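Local coordinates for SPbeta prophage-derived uncharacterized protein YopT (Bacillus subtilis, PDB 2DLB) that is of unknown function, comes from the SPbeta prophage and forms a homodimer, at residues 42-45 against 51-54. Residues are numbered along the deposited sequence; the frame is centred on the assembly and turned at random.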
# COMPACT_ATOMS: atom_id res chain seq x y z
N GLU A 42 6.54 -4.58 -6.06
CA GLU A 42 5.47 -3.93 -6.84
C GLU A 42 4.17 -4.05 -6.11
O GLU A 42 3.80 -5.14 -5.63
CB GLU A 42 5.37 -4.56 -8.24
CG GLU A 42 4.40 -3.85 -9.21
CD GLU A 42 4.52 -4.41 -10.61
OE1 GLU A 42 4.38 -5.62 -10.80
OE2 GLU A 42 4.82 -3.67 -11.54
N VAL A 43 3.44 -2.95 -6.01
CA VAL A 43 2.12 -2.86 -5.42
C VAL A 43 1.15 -2.38 -6.48
O VAL A 43 1.47 -1.57 -7.34
CB VAL A 43 2.13 -1.94 -4.18
CG1 VAL A 43 2.54 -0.50 -4.51
CG2 VAL A 43 0.79 -2.00 -3.44
N SER A 44 -0.07 -2.91 -6.42
CA SER A 44 -1.10 -2.49 -7.35
C SER A 44 -2.35 -2.09 -6.61
O SER A 44 -2.67 -2.63 -5.55
CB SER A 44 -1.39 -3.62 -8.34
OG SER A 44 -2.13 -4.67 -8.01
N PHE A 45 -3.06 -1.12 -7.16
CA PHE A 45 -4.32 -0.63 -6.61
C PHE A 45 -5.45 -0.90 -7.60
O PHE A 45 -5.33 -0.57 -8.77
CB PHE A 45 -4.26 0.87 -6.32
CG PHE A 45 -3.35 1.18 -5.16
CD1 PHE A 45 -2.02 1.29 -5.32
CD2 PHE A 45 -3.91 1.29 -3.89
CE1 PHE A 45 -1.19 1.51 -4.24
CE2 PHE A 45 -3.08 1.53 -2.82
CZ PHE A 45 -1.73 1.64 -2.98
N SER A 51 -10.09 0.15 -12.80
CA SER A 51 -8.79 -0.03 -13.41
C SER A 51 -7.75 -0.35 -12.34
O SER A 51 -7.94 0.02 -11.20
CB SER A 51 -8.42 1.22 -14.19
OG SER A 51 -8.14 2.31 -13.37
N VAL A 52 -6.70 -1.03 -12.75
CA VAL A 52 -5.62 -1.43 -11.85
C VAL A 52 -4.37 -0.68 -12.24
O VAL A 52 -4.00 -0.65 -13.42
CB VAL A 52 -5.42 -2.95 -11.91
CG1 VAL A 52 -4.17 -3.30 -11.12
CG2 VAL A 52 -6.69 -3.66 -11.42
N GLU A 53 -3.72 -0.08 -11.27
CA GLU A 53 -2.47 0.63 -11.50
C GLU A 53 -1.36 0.01 -10.65
O GLU A 53 -1.54 -0.17 -9.44
CB GLU A 53 -2.60 2.11 -11.22
CG GLU A 53 -1.40 2.93 -11.61
CD GLU A 53 -1.52 4.43 -11.51
OE1 GLU A 53 -2.62 4.87 -11.09
OE2 GLU A 53 -0.52 5.13 -11.81
N ASN A 54 -0.21 -0.26 -11.28
CA ASN A 54 0.96 -0.82 -10.63
C ASN A 54 2.03 0.21 -10.39
O ASN A 54 2.25 1.13 -11.20
CB ASN A 54 1.57 -1.91 -11.53
CG ASN A 54 0.59 -2.97 -11.92
OD1 ASN A 54 -0.30 -3.33 -11.19
ND2 ASN A 54 0.70 -3.37 -13.15
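Phe-45 and Glu-53 form the hydrogen-bonded pair near the turn of an antiparallel beta hairpin: Phe-45 N donates to Glu-53 O at 2.9 Å, and Glu-53 N returns the bond to Phe-45 O at 3.0 Å. A CA-H...O contact of Ser-44 CA with Glu-53 O, at 3.2 Å, adds to this tight centre. The Phe-45 ring, apolar and broad, suits the buried face, where it packs on Leu-10 and Leu-12 of strand 3-19. Glu-53 starts on that same face, but its chain, extended with CG anti to the backbone N (chi1 -173°), carries the carboxylate away to a salt bridge with Lys-47.

The other face is more polar. Ser-44 and Asn-54, the non-hydrogen-bonded pair, pack closely, their CA atoms 4.2 Å apart. The short Ser-44 side chain lets the asparagine amide come close and also packs on Ser-44 of the second subunit, whose strand extends the sheet. The rim toward solvent is looser. There exposed Val-52, beta-branched and so suited to an extended strand, sets CG1 3.9 Å from Ser-44 CB. Glu-42 lies obliquely alongside Asn-54, its OE2 3.7 Å from Asn-54 CB, carboxylate and amide planes 40° apart. Asn-54 points its amide oxygen back across the strands, setting OD1 3.1 Å from Ser-44 CB.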